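Side-chain contacts in cell division control protein 45 cdc45 putative (Entamoeba histolytica, PDB 6CC2), which probably serves in eukaryotic DNA replication as the Cdc45 subunit of the replicative Cdc45-MCM-GINS helicase and resembles RecJ-type DHH phosphoesterases: residues Arg16-Asp21 and Phe102-Asp107; Arg66-Thr71 and Val80-Cys85; Asp90-Leu95 and Val117-Ile122; Arg110-Leu115 and Leu124-Glu129. All blocks are in the same frame, centred on the assembly; numbering follows the deposited sequence.

In the fold
All four contacts belong to the same α/β part of the chain, built on a parallel sheet whose strands run in the order 2-3, 122-125, 102-106, 77-83, 24-29, 53-57. Their centres lie about 12 to 18 Å apart, contacts 3 and 4 being the nearest pair. Contacts 1, 2 and 4 each use a strand of this sheet: 102-106, 77-83 and 122-125, three neighbours. Along the chain, contact 2 falls between the two segments of contact 1, and contacts 3 and 4 interleave around helix 114-118. Helices 8-20 and 61-71 approach opposite faces, as expected of a layered fold resembling that of DHH-family proteins such as RecJ.

Contact 1: residues Arg16-Asp21 and Phe102-Asp107; sequences RNRGKD and FVYIID
The flat guanidinium of Arg-18 lies with one face on the ring of Phe-102, while water 1 sits at its edge, in plane. The two planes are only 7° apart, so the groups form a true stack. It is also a cation-pi pair, with Arg-18 CZ over the ring face and 3.4 Å from the centroid of the Phe-102 ring. Arg-18 NH2 sits over the middle of the ring, 3.3 Å from Phe-102 CZ. A bend at chi3 (-64°) turns the end of the long side chain so that it can be laid flat there. The aromatic face offers electron density to a delocalised cation, and arginine, unlike lysine, can match it plane to plane. In the fold, this ties the last turns of helix 8-20 to the first residue of strand 102-106, at the N-terminal end of an inner strand of the parallel α/β sheet. Two residues of the adjacent strand 77-83 fix the group's rotation: NE bonds to His-78 and NH1 to Thr-79. Tyr-104, two residues along from Phe-102 and pointing from the same face of its strand, presents its ring edge to NH1, with CE2 4.3 Å from Arg-18 NH1. Its hydroxyl is joined through water 1, which accepts from Arg-18 NH1 at 2.8 Å and lies 2.7 Å from Tyr-104 OH.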
loop_
_atom_site.group_PDB
_atom_site.type_symbol
_atom_site.label_atom_id
_atom_site.label_comp_id
_atom_site.label_asym_id
_atom_site.label_seq_id
_atom_site.Cartn_x
_atom_site.Cartn_y
_atom_site.Cartn_z
ATOM N N ARG A 16 17.488 -1.197 25.736
ATOM C CA ARG A 16 18.864 -0.814 26.038
ATOM C C ARG A 16 19.540 -1.818 26.967
ATOM O O ARG A 16 20.679 -2.227 26.725
ATOM C CB ARG A 16 18.895 0.584 26.653
ATOM C CG ARG A 16 18.765 1.722 25.657
ATOM C CD ARG A 16 18.962 3.082 26.341
ATOM N NE ARG A 16 17.750 3.536 27.020
ATOM C CZ ARG A 16 17.048 4.622 26.684
ATOM N NH1 ARG A 16 17.435 5.400 25.679
ATOM N NH2 ARG A 16 15.955 4.935 27.366
ATOM N N ASN A 17 18.863 -2.208 28.049
ATOM C CA ASN A 17 19.465 -3.133 29.002
ATOM C C ASN A 17 19.760 -4.481 28.360
ATOM O O ASN A 17 20.826 -5.070 28.594
ATOM C CB ASN A 17 18.554 -3.310 30.212
ATOM C CG ASN A 17 18.587 -2.113 31.130
ATOM O OD1 ASN A 17 19.473 -1.268 31.022
ATOM N ND2 ASN A 17 17.625 -2.034 32.041
ATOM N N ARG A 18 18.823 -5.000 27.567
ATOM C CA ARG A 18 19.054 -6.283 26.912
ATOM C C ARG A 18 20.063 -6.150 25.786
ATOM O O ARG A 18 20.772 -7.113 25.476
ATOM C CB ARG A 18 17.730 -6.859 26.421
ATOM C CG ARG A 18 16.748 -7.135 27.561
ATOM C CD ARG A 18 15.513 -7.917 27.078
ATOM N NE ARG A 18 14.689 -7.205 26.107
ATOM C CZ ARG A 18 13.709 -6.355 26.415
ATOM N NH1 ARG A 18 13.011 -5.788 25.433
ATOM N NH2 ARG A 18 13.436 -6.055 27.686
ATOM N N GLY A 19 20.174 -4.960 25.189
ATOM C CA GLY A 19 21.144 -4.754 24.128
ATOM C C GLY A 19 22.580 -4.747 24.604
ATOM O O GLY A 19 23.488 -4.997 23.805
ATOM N N LYS A 20 22.810 -4.477 25.890
ATOM C CA LYS A 20 24.166 -4.533 26.422
ATOM C C LYS A 20 24.683 -5.965 26.485
ATOM O O LYS A 20 25.896 -6.186 26.418
ATOM C CB LYS A 20 24.212 -3.906 27.816
ATOM C CG LYS A 20 23.966 -2.410 27.839
ATOM C CD LYS A 20 23.529 -1.937 29.227
ATOM C CE LYS A 20 24.401 -2.507 30.325
ATOM N NZ LYS A 20 24.124 -1.876 31.649
ATOM N N ASP A 21 23.786 -6.943 26.608
ATOM C CA ASP A 21 24.160 -8.340 26.766
ATOM C C ASP A 21 24.357 -9.053 25.430
ATOM O O ASP A 21 24.265 -10.284 25.378
ATOM C CB ASP A 21 23.101 -9.069 27.600
ATOM C CG ASP A 21 23.660 -10.272 28.338
ATOM O OD1 ASP A 21 24.488 -10.076 29.257
ATOM O OD2 ASP A 21 23.266 -11.412 28.009
ATOM N N PHE A 102 10.598 -10.871 24.441
ATOM C CA PHE A 102 9.754 -9.678 24.478
ATOM C C PHE A 102 9.111 -9.497 23.109
ATOM O O PHE A 102 9.812 -9.370 22.101
ATOM C CB PHE A 102 10.580 -8.459 24.897
ATOM C CG PHE A 102 11.006 -8.503 26.335
ATOM C CD1 PHE A 102 12.097 -9.261 26.725
ATOM C CD2 PHE A 102 10.300 -7.800 27.299
ATOM C CE1 PHE A 102 12.482 -9.324 28.068
ATOM C CE2 PHE A 102 10.673 -7.853 28.626
ATOM C CZ PHE A 102 11.765 -8.614 29.019
ATOM N N VAL A 103 7.780 -9.521 23.077
ATOM C CA VAL A 103 7.007 -9.489 21.847
ATOM C C VAL A 103 6.220 -8.189 21.819
ATOM O O VAL A 103 5.377 -7.948 22.690
ATOM C CB VAL A 103 6.068 -10.702 21.727
ATOM C CG1 VAL A 103 5.185 -10.559 20.489
ATOM C CG2 VAL A 103 6.878 -11.995 21.690
ATOM N N TYR A 104 6.494 -7.358 20.810
ATOM C CA TYR A 104 5.789 -6.100 20.620
ATOM C C TYR A 104 5.138 -6.093 19.253
ATOM O O TYR A 104 5.682 -6.627 18.275
ATOM C CB TYR A 104 6.730 -4.896 20.773
ATOM C CG TYR A 104 7.294 -4.789 22.169
ATOM C CD1 TYR A 104 6.475 -4.418 23.229
ATOM C CD2 TYR A 104 8.623 -5.066 22.433
ATOM C CE1 TYR A 104 6.973 -4.335 24.529
ATOM C CE2 TYR A 104 9.126 -4.980 23.720
ATOM C CZ TYR A 104 8.302 -4.616 24.759
ATOM O OH TYR A 104 8.789 -4.538 26.045
ATOM N N ILE A 105 3.972 -5.468 19.179
ATOM C CA ILE A 105 3.204 -5.393 17.947
ATOM C C ILE A 105 2.833 -3.938 17.682
ATOM O O ILE A 105 2.252 -3.268 18.542
ATOM C CB ILE A 105 1.943 -6.276 18.017
ATOM C CG1 ILE A 105 2.347 -7.740 18.192
ATOM C CG2 ILE A 105 1.095 -6.078 16.759
ATOM C CD1 ILE A 105 1.160 -8.675 18.396
ATOM N N ILE A 106 3.171 -3.454 16.485
ATOM C CA ILE A 106 2.758 -2.140 16.011
ATOM C C ILE A 106 1.974 -2.402 14.722
ATOM O O ILE A 106 2.563 -2.639 13.669
ATOM C CB ILE A 106 3.931 -1.205 15.757
ATOM C CG1 ILE A 106 4.794 -1.046 16.995
ATOM C CG2 ILE A 106 3.420 0.192 15.324
ATOM C CD1 ILE A 106 6.064 -0.218 16.764
ATOM N N ASP A 107 0.652 -2.364 14.808
ATOM C CA ASP A 107 -0.208 -2.817 13.702
ATOM C C ASP A 107 -1.376 -1.850 13.586
ATOM O O ASP A 107 -1.977 -1.462 14.593
ATOM C CB ASP A 107 -0.694 -4.248 13.979
ATOM C CG ASP A 107 -1.431 -4.864 12.824
ATOM O OD1 ASP A 107 -1.682 -4.157 11.818
ATOM O OD2 ASP A 107 -1.781 -6.070 12.907
HETATM O O HOH W 1 11.378 -3.732 26.480
#

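Contact 2: residues Arg66-Thr71 and Val80-Cys85; sequences RVFKET and VFFIDC
Beside Phe-68, whose ring meets Val-80 and Phe-82 of the strand, the carbonyl oxygen of Val-67 accepts twice from Thr-71. The backbone bond from Thr-71 N to Val-67 O is 2.8 Å, and so is the one from Thr-71 OG1 to the same oxygen. The hydroxyl comes from above the carbonyl plane, 44° out of it. A threonine suits this buried position in the last turn of the helix because its hydroxyl, turned back to the preceding turn, satisfies itself locally and still bonds to Gln-26 of strand 24-29. Across the contact everything is apolar. Phe-68 has CG anti to its own backbone N (chi1 -172°), which carries the ring out toward the sheet. There its edge faces a methyl, CE1 of Phe-68 lying 4.1 Å from CG2 of Val-80. Helix 61-71 and strand 77-83 are consecutive elements of a parallel α/β fold, the helix packing over one sheet face before the chain enters the strand. Val-80 and Phe-82, two residues apart, both serve that face, while Phe-81 between them serves the other; branched and aromatic side chains give helix and sheet broad apolar surfaces to share. The Phe-82 side chain crosses that of Phe-68 at about a right angle, its ring edge leading, so that Phe-82 CZ comes within 4.2 Å of Phe-68 CD1. Tyr-28 meets Phe-82 edge-to-face, and Leu-95 closes on both phenylalanines.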
loop_
_atom_site.group_PDB
_atom_site.type_symbol
_atom_site.label_atom_id
_atom_site.label_comp_id
_atom_site.label_asym_id
_atom_site.label_seq_id
_atom_site.Cartn_x
_atom_site.Cartn_y
_atom_site.Cartn_z
ATOM N N ARG A 66 7.389 -19.582 10.724
ATOM C CA ARG A 66 8.557 -20.415 10.468
ATOM C C ARG A 66 9.843 -19.724 10.894
ATOM O O ARG A 66 10.710 -20.352 11.511
ATOM C CB ARG A 66 8.605 -20.791 8.990
ATOM C CG ARG A 66 7.644 -21.928 8.632
ATOM C CD ARG A 66 7.835 -22.406 7.191
ATOM N NE ARG A 66 7.075 -23.621 6.912
ATOM C CZ ARG A 66 5.953 -23.679 6.196
ATOM N NH1 ARG A 66 5.429 -22.581 5.660
ATOM N NH2 ARG A 66 5.355 -24.850 6.010
ATOM N N VAL A 67 9.996 -18.434 10.564
ATOM C CA VAL A 67 11.213 -17.728 10.965
ATOM C C VAL A 67 11.267 -17.588 12.481
ATOM O O VAL A 67 12.321 -17.783 13.100
ATOM C CB VAL A 67 11.301 -16.355 10.273
ATOM C CG1 VAL A 67 12.465 -15.547 10.843
ATOM C CG2 VAL A 67 11.427 -16.513 8.773
ATOM N N PHE A 68 10.135 -17.226 13.099
ATOM C CA PHE A 68 10.086 -17.121 14.554
ATOM C C PHE A 68 10.569 -18.415 15.199
ATOM O O PHE A 68 11.457 -18.399 16.058
ATOM C CB PHE A 68 8.670 -16.775 15.005
ATOM C CG PHE A 68 8.554 -16.466 16.488
ATOM C CD1 PHE A 68 8.806 -15.190 16.963
ATOM C CD2 PHE A 68 8.168 -17.442 17.383
ATOM C CE1 PHE A 68 8.681 -14.899 18.308
ATOM C CE2 PHE A 68 8.055 -17.157 18.740
ATOM C CZ PHE A 68 8.309 -15.892 19.193
ATOM N N LYS A 69 10.040 -19.558 14.745
ATOM C CA LYS A 69 10.432 -20.834 15.330
ATOM C C LYS A 69 11.921 -21.107 15.125
ATOM O O LYS A 69 12.601 -21.595 16.033
ATOM C CB LYS A 69 9.598 -21.963 14.736
ATOM C CG LYS A 69 9.900 -23.324 15.364
ATOM C CD LYS A 69 9.156 -24.449 14.672
ATOM C CE LYS A 69 9.398 -25.780 15.389
ATOM N NZ LYS A 69 8.801 -26.921 14.652
ATOM N N GLU A 70 12.446 -20.804 13.930
ATOM C CA GLU A 70 13.862 -21.004 13.663
ATOM C C GLU A 70 14.740 -20.061 14.485
ATOM O O GLU A 70 15.897 -20.391 14.771
ATOM C CB GLU A 70 14.147 -20.814 12.171
ATOM C CG GLU A 70 15.629 -20.827 11.796
ATOM C CD GLU A 70 16.310 -22.153 12.097
ATOM O OE1 GLU A 70 15.642 -23.207 12.000
ATOM O OE2 GLU A 70 17.515 -22.144 12.438
ATOM N N THR A 71 14.212 -18.904 14.877
ATOM C CA THR A 71 14.992 -17.885 15.572
ATOM C C THR A 71 15.018 -18.104 17.080
ATOM O O THR A 71 16.093 -18.132 17.687
ATOM C CB THR A 71 14.410 -16.496 15.280
ATOM O OG1 THR A 71 14.509 -16.212 13.879
ATOM C CG2 THR A 71 15.150 -15.420 16.075
ATOM N N VAL A 80 11.197 -9.124 19.665
ATOM C CA VAL A 80 10.660 -9.088 18.306
ATOM C C VAL A 80 9.596 -8.004 18.232
ATOM O O VAL A 80 8.823 -7.803 19.178
ATOM C CB VAL A 80 10.079 -10.449 17.863
ATOM C CG1 VAL A 80 11.157 -11.494 17.910
ATOM C CG2 VAL A 80 8.880 -10.835 18.721
ATOM N N PHE A 81 9.579 -7.300 17.105
ATOM C CA PHE A 81 8.510 -6.385 16.734
ATOM C C PHE A 81 7.815 -6.955 15.506
ATOM O O PHE A 81 8.486 -7.350 14.551
ATOM C CB PHE A 81 9.061 -4.999 16.387
ATOM C CG PHE A 81 9.480 -4.211 17.562
ATOM C CD1 PHE A 81 10.731 -4.402 18.136
ATOM C CD2 PHE A 81 8.633 -3.247 18.109
ATOM C CE1 PHE A 81 11.131 -3.642 19.220
ATOM C CE2 PHE A 81 9.041 -2.497 19.201
ATOM C CZ PHE A 81 10.278 -2.706 19.757
ATOM N N PHE A 82 6.489 -7.004 15.542
ATOM C CA PHE A 82 5.665 -7.339 14.390
ATOM C C PHE A 82 5.050 -6.038 13.894
ATOM O O PHE A 82 4.348 -5.345 14.653
ATOM C CB PHE A 82 4.588 -8.350 14.768
ATOM C CG PHE A 82 5.131 -9.665 15.286
ATOM C CD1 PHE A 82 6.276 -10.228 14.744
ATOM C CD2 PHE A 82 4.501 -10.321 16.318
ATOM C CE1 PHE A 82 6.774 -11.436 15.213
ATOM C CE2 PHE A 82 4.989 -11.536 16.792
ATOM C CZ PHE A 82 6.134 -12.096 16.234
ATOM N N ILE A 83 5.344 -5.683 12.640
ATOM C CA ILE A 83 4.955 -4.386 12.080
ATOM C C ILE A 83 3.876 -4.577 11.015
ATOM O O ILE A 83 4.109 -5.219 9.984
ATOM C CB ILE A 83 6.181 -3.651 11.512
ATOM C CG1 ILE A 83 7.200 -3.401 12.628
ATOM C CG2 ILE A 83 5.767 -2.346 10.841
ATOM C CD1 ILE A 83 8.509 -2.788 12.151
ATOM N N ASP A 84 2.712 -3.971 11.278
ATOM C CA ASP A 84 1.529 -3.954 10.389
ATOM C C ASP A 84 0.986 -5.355 10.145
ATOM O O ASP A 84 0.329 -5.620 9.152
ATOM C CB ASP A 84 1.795 -3.219 9.072
ATOM C CG ASP A 84 0.652 -2.241 8.699
ATOM O OD1 ASP A 84 -0.290 -2.069 9.508
ATOM O OD2 ASP A 84 0.698 -1.630 7.602
ATOM N N CYS A 85 1.237 -6.263 11.083
ATOM C CA CYS A 85 0.629 -7.579 11.098
ATOM C C CYS A 85 0.595 -8.069 12.541
ATOM O O CYS A 85 1.190 -7.454 13.433
ATOM C CB CYS A 85 1.394 -8.566 10.215
ATOM S SG CYS A 85 3.118 -8.848 10.709
#

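Contact 3: residues Asp90-Leu95 and Val117-Ile122; sequences DVSELL and VTNTNI
Val-91 and Ile-122 make the tight, buried half of this contact, whereas Ser-92 and Asn-119 make a looser, partly exposed half joined through water. On the buried side, CD1 of Ile-122 rests 4.0 Å from CB of Val-91 and 4.1 Å from its CG1 branch. The two side chains run past each other in opposite directions, and Ile-105 of strand 102-106 packs against both. Ile-122 holds CG1 anti to its carbonyl carbon (chi1 -63°), extending the δ-methyl toward the short helix. Branched residues suit a place where the start of a helix fits against the residue that leads into the sheet. Asp-90 caps that helix with a weak bond from Glu-93 N. On the other side, Ser-92 CB stays 4.1 Å from Asn-119 ND2, and water 2 links the polar groups: it accepts from Asn-119 ND2 at 2.9 Å and lies 3.3 Å from Ser-92 OG. Serine and asparagine suit this partly exposed side because a hydroxyl and an amide can share a bridging water. The other end of the Asn-119 amide is busy, because its OD1 accepts from Asn-121 N at 2.7 Å, in the carbonyl plane. Asn-119 thus forms an Asx turn within the type I β turn 119-122, the link by which helix 114-118 hands the chain on to strand 122-125 of the parallel sheet.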
loop_
_atom_site.group_PDB
_atom_site.type_symbol
_atom_site.label_atom_id
_atom_site.label_comp_id
_atom_site.label_asym_id
_atom_site.label_seq_id
_atom_site.Cartn_x
_atom_site.Cartn_y
_atom_site.Cartn_z
ATOM N N ASP A 90 -4.696 -14.438 16.708
ATOM C CA ASP A 90 -4.383 -15.049 18.003
ATOM C C ASP A 90 -2.908 -15.436 17.984
ATOM O O ASP A 90 -2.541 -16.544 17.601
ATOM C CB ASP A 90 -5.294 -16.244 18.252
ATOM C CG ASP A 90 -5.159 -16.803 19.658
ATOM O OD1 ASP A 90 -4.198 -16.430 20.360
ATOM O OD2 ASP A 90 -6.024 -17.618 20.055
ATOM N N VAL A 91 -2.054 -14.495 18.411
ATOM C CA VAL A 91 -0.609 -14.663 18.305
ATOM C C VAL A 91 -0.126 -15.846 19.132
ATOM O O VAL A 91 0.732 -16.620 18.687
ATOM C CB VAL A 91 0.105 -13.368 18.737
ATOM C CG1 VAL A 91 1.595 -13.626 18.951
ATOM C CG2 VAL A 91 -0.099 -12.289 17.719
ATOM N N SER A 92 -0.638 -15.990 20.356
ATOM C CA SER A 92 -0.227 -17.108 21.197
ATOM C C SER A 92 -0.540 -18.442 20.532
ATOM O O SER A 92 0.252 -19.388 20.612
ATOM C CB SER A 92 -0.919 -17.018 22.563
ATOM O OG SER A 92 -0.553 -18.101 23.387
ATOM N N GLU A 93 -1.696 -18.540 19.880
ATOM C CA GLU A 93 -2.051 -19.769 19.178
ATOM C C GLU A 93 -1.113 -20.025 18.009
ATOM O O GLU A 93 -0.715 -21.171 17.763
ATOM C CB GLU A 93 -3.498 -19.689 18.703
ATOM C CG GLU A 93 -3.973 -20.882 17.893
ATOM C CD GLU A 93 -5.460 -20.815 17.596
ATOM O OE1 GLU A 93 -6.210 -21.686 18.086
ATOM O OE2 GLU A 93 -5.884 -19.879 16.882
ATOM N N LEU A 94 -0.734 -18.969 17.292
ATOM C CA LEU A 94 0.116 -19.131 16.118
ATOM C C LEU A 94 1.504 -19.611 16.516
ATOM O O LEU A 94 2.019 -20.584 15.955
ATOM C CB LEU A 94 0.197 -17.809 15.346
ATOM C CG LEU A 94 1.077 -17.829 14.091
ATOM C CD1 LEU A 94 0.432 -18.706 13.017
ATOM C CD2 LEU A 94 1.329 -16.438 13.568
ATOM N N LEU A 95 2.111 -18.962 17.509
ATOM C CA LEU A 95 3.526 -19.155 17.790
ATOM C C LEU A 95 3.823 -19.994 19.017
ATOM O O LEU A 95 4.946 -20.489 19.137
ATOM C CB LEU A 95 4.219 -17.796 17.949
ATOM C CG LEU A 95 4.032 -16.842 16.777
ATOM C CD1 LEU A 95 4.653 -15.483 17.100
ATOM C CD2 LEU A 95 4.633 -17.411 15.504
ATOM N N VAL A 117 -5.034 -8.875 23.599
ATOM C CA VAL A 117 -5.217 -7.782 24.541
ATOM C C VAL A 117 -5.036 -8.265 25.971
ATOM O O VAL A 117 -4.454 -7.565 26.805
ATOM C CB VAL A 117 -6.600 -7.129 24.346
ATOM C CG1 VAL A 117 -6.843 -6.069 25.401
ATOM C CG2 VAL A 117 -6.721 -6.527 22.959
ATOM N N THR A 118 -5.557 -9.451 26.293
ATOM C CA THR A 118 -5.507 -9.925 27.670
ATOM C C THR A 118 -4.191 -10.610 28.026
ATOM O O THR A 118 -3.944 -10.852 29.209
ATOM C CB THR A 118 -6.671 -10.887 27.944
ATOM O OG1 THR A 118 -6.591 -12.005 27.060
ATOM C CG2 THR A 118 -8.000 -10.181 27.746
ATOM N N ASN A 119 -3.344 -10.907 27.049
ATOM C CA ASN A 119 -2.077 -11.580 27.298
ATOM C C ASN A 119 -1.052 -10.564 27.790
ATOM O O ASN A 119 -0.684 -9.637 27.057
ATOM C CB ASN A 119 -1.595 -12.260 26.022
ATOM C CG ASN A 119 -0.410 -13.184 26.259
ATOM O OD1 ASN A 119 0.518 -12.852 27.001
ATOM N ND2 ASN A 119 -0.453 -14.357 25.643
ATOM N N THR A 120 -0.568 -10.753 29.018
ATOM C CA THR A 120 0.408 -9.821 29.567
ATOM C C THR A 120 1.764 -9.899 28.879
ATOM O O THR A 120 2.603 -9.019 29.116
ATOM C CB THR A 120 0.587 -10.069 31.077
ATOM O OG1 THR A 120 0.809 -11.464 31.309
ATOM C CG2 THR A 120 -0.643 -9.627 31.839
ATOM N N ASN A 121 1.998 -10.909 28.048
ATOM C CA ASN A 121 3.280 -11.111 27.384
ATOM C C ASN A 121 3.277 -10.642 25.935
ATOM O O ASN A 121 4.252 -10.862 25.221
ATOM C CB ASN A 121 3.666 -12.590 27.442
ATOM C CG ASN A 121 5.164 -12.795 27.521
ATOM O OD1 ASN A 121 5.869 -12.729 26.511
ATOM N ND2 ASN A 121 5.661 -13.051 28.727
ATOM N N ILE A 122 2.203 -10.008 25.487
ATOM C CA ILE A 122 2.099 -9.468 24.141
ATOM C C ILE A 122 1.883 -7.966 24.282
ATOM O O ILE A 122 0.904 -7.530 24.898
ATOM C CB ILE A 122 0.965 -10.128 23.344
ATOM C CG1 ILE A 122 1.246 -11.618 23.177
ATOM C CG2 ILE A 122 0.816 -9.459 21.959
ATOM C CD1 ILE A 122 0.100 -12.413 22.597
HETATM O O HOH W 2 1.105 -16.808 25.926
#

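Contact 4: residues Arg110-Leu115 and Leu124-Glu129; sequences RPFNKL and LITSNE
Phe-112 and Leu-124 both set CG anti to the carbonyl carbon (chi1 -67° and -62°), and these torsions bring the leucine methyls onto the phenylalanine ring. The result is a CH-pi contact, with Leu-124 CD2 4.2 Å from the centroid of the Phe-112 ring and shifted toward its rim. The sister branch also touches, as Leu-124 CD1 lies 3.9 Å from Phe-112 CG. Leucine suits this place because its forked end lets two methyls touch the ring at once. At the ring's edge Thr-126 adds its methyl, CG2 being 4.0 Å from Phe-112 CE2. The contact joins strand 122-125 of the parallel sheet to the loop ahead of helix 114-118, just after the Asp-Ser-His sequence beginning at Asp-107, which probably corresponds to the DHH motif of RecJ-type relatives. Arg-110 covers the opposite ring face: its CD lies over the centre, and the ring's CZ atom in turn stands 3.3 Å above the plane of the Arg-110 guanidinium. NH2 of Arg-110 bonds to Asp-107 O, while NH1 donates to water 3 at 3.1 Å. That water donates onward to Ile-125 O at 2.9 Å, bridging the arginine to the strand backbone.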
loop_
_atom_site.group_PDB
_atom_site.type_symbol
_atom_site.label_atom_id
_atom_site.label_comp_id
_atom_site.label_asym_id
_atom_site.label_seq_id
_atom_site.Cartn_x
_atom_site.Cartn_y
_atom_site.Cartn_z
ATOM N N ARG A 110 -7.568 -2.976 13.135
ATOM C CA ARG A 110 -8.424 -2.972 14.322
ATOM C C ARG A 110 -9.681 -3.777 14.024
ATOM O O ARG A 110 -10.086 -3.886 12.861
ATOM C CB ARG A 110 -8.838 -1.549 14.737
ATOM C CG ARG A 110 -7.688 -0.641 15.142
ATOM C CD ARG A 110 -7.142 -1.007 16.517
ATOM N NE ARG A 110 -6.226 0.041 16.986
ATOM C CZ ARG A 110 -4.983 0.194 16.542
ATOM N NH1 ARG A 110 -4.242 1.193 16.989
ATOM N NH2 ARG A 110 -4.489 -0.641 15.635
ATOM N N PRO A 111 -10.331 -4.340 15.054
ATOM C CA PRO A 111 -9.903 -4.386 16.462
ATOM C C PRO A 111 -8.724 -5.324 16.698
ATOM O O PRO A 111 -8.461 -6.214 15.903
ATOM C CB PRO A 111 -11.137 -4.896 17.193
ATOM C CG PRO A 111 -11.861 -5.710 16.174
ATOM C CD PRO A 111 -11.655 -4.961 14.880
ATOM N N PHE A 112 -8.010 -5.118 17.799
ATOM C CA PHE A 112 -7.023 -6.095 18.234
ATOM C C PHE A 112 -7.705 -7.405 18.624
ATOM O O PHE A 112 -8.846 -7.424 19.104
ATOM C CB PHE A 112 -6.245 -5.554 19.421
ATOM C CG PHE A 112 -5.363 -4.382 19.106
ATOM C CD1 PHE A 112 -4.487 -4.415 18.030
ATOM C CD2 PHE A 112 -5.385 -3.260 19.914
ATOM C CE1 PHE A 112 -3.660 -3.335 17.758
ATOM C CE2 PHE A 112 -4.560 -2.180 19.646
ATOM C CZ PHE A 112 -3.707 -2.215 18.576
ATOM N N ASN A 113 -7.000 -8.511 18.416
ATOM C CA ASN A 113 -7.478 -9.798 18.915
ATOM C C ASN A 113 -7.602 -9.765 20.437
ATOM O O ASN A 113 -6.691 -9.327 21.136
ATOM C CB ASN A 113 -6.528 -10.915 18.480
ATOM C CG ASN A 113 -6.897 -12.264 19.083
ATOM O OD1 ASN A 113 -6.508 -12.582 20.197
ATOM N ND2 ASN A 113 -7.655 -13.060 18.338
ATOM N N LYS A 114 -8.737 -10.247 20.948
ATOM C CA LYS A 114 -9.018 -10.123 22.377
ATOM C C LYS A 114 -8.005 -10.882 23.218
ATOM O O LYS A 114 -7.648 -10.442 24.321
ATOM C CB LYS A 114 -10.438 -10.584 22.674
ATOM C CG LYS A 114 -11.501 -9.559 22.277
ATOM C CD LYS A 114 -12.911 -10.146 22.318
ATOM C CE LYS A 114 -13.308 -10.580 23.720
ATOM N NZ LYS A 114 -14.666 -11.192 23.739
ATOM N N LEU A 115 -7.542 -12.039 22.741
ATOM C CA LEU A 115 -6.563 -12.791 23.521
ATOM C C LEU A 115 -5.195 -12.123 23.474
ATOM O O LEU A 115 -4.417 -12.236 24.432
ATOM C CB LEU A 115 -6.488 -14.233 23.032
ATOM C CG LEU A 115 -7.767 -15.044 23.215
ATOM C CD1 LEU A 115 -7.600 -16.437 22.612
ATOM C CD2 LEU A 115 -8.168 -15.148 24.671
ATOM N N LEU A 124 0.896 -4.748 22.651
ATOM C CA LEU A 124 0.244 -4.033 21.559
ATOM C C LEU A 124 0.485 -2.537 21.723
ATOM O O LEU A 124 -0.093 -1.900 22.605
ATOM C CB LEU A 124 -1.254 -4.341 21.553
ATOM C CG LEU A 124 -1.691 -5.768 21.329
ATOM C CD1 LEU A 124 -3.112 -5.982 21.826
ATOM C CD2 LEU A 124 -1.591 -6.114 19.839
ATOM N N ILE A 125 1.323 -1.973 20.884
ATOM C CA ILE A 125 1.759 -0.589 21.046
ATOM C C ILE A 125 0.778 0.349 20.358
ATOM O O ILE A 125 0.448 0.176 19.175
ATOM C CB ILE A 125 3.185 -0.384 20.511
ATOM C CG1 ILE A 125 4.156 -1.263 21.279
ATOM C CG2 ILE A 125 3.591 1.081 20.623
ATOM C CD1 ILE A 125 5.563 -1.250 20.703
ATOM N N THR A 126 0.304 1.342 21.113
ATOM C CA THR A 126 -0.512 2.419 20.577
ATOM C C THR A 126 0.099 3.739 21.023
ATOM O O THR A 126 0.868 3.788 21.992
ATOM C CB THR A 126 -1.964 2.351 21.073
ATOM O OG1 THR A 126 -1.999 2.768 22.439
ATOM C CG2 THR A 126 -2.513 0.939 20.963
ATOM N N SER A 127 -0.262 4.810 20.325
ATOM C CA SER A 127 0.328 6.119 20.583
ATOM C C SER A 127 -0.376 6.912 21.672
ATOM O O SER A 127 0.131 7.972 22.070
ATOM C CB SER A 127 0.332 6.943 19.301
ATOM O OG SER A 127 -0.992 7.321 18.966
ATOM N N ASN A 128 -1.517 6.439 22.172
ATOM C CA ASN A 128 -2.259 7.204 23.165
ATOM C C ASN A 128 -1.394 7.504 24.384
ATOM O O ASN A 128 -0.374 6.855 24.637
ATOM C CB ASN A 128 -3.501 6.436 23.619
ATOM C CG ASN A 128 -4.169 5.679 22.494
ATOM O OD1 ASN A 128 -4.561 6.260 21.480
ATOM N ND2 ASN A 128 -4.287 4.367 22.658
ATOM N N GLU A 129 -1.820 8.509 25.154
ATOM C CA GLU A 129 -1.193 8.835 26.427
ATOM C C GLU A 129 -2.068 8.508 27.628
ATOM O O GLU A 129 -1.582 8.574 28.763
ATOM C CB GLU A 129 -0.823 10.325 26.479
ATOM C CG GLU A 129 0.348 10.725 25.591
ATOM C CD GLU A 129 1.676 10.178 26.082
ATOM O OE1 GLU A 129 1.806 9.907 27.298
ATOM O OE2 GLU A 129 2.590 10.015 25.246
HETATM O O HOH W 3 -1.110 1.149 16.883
#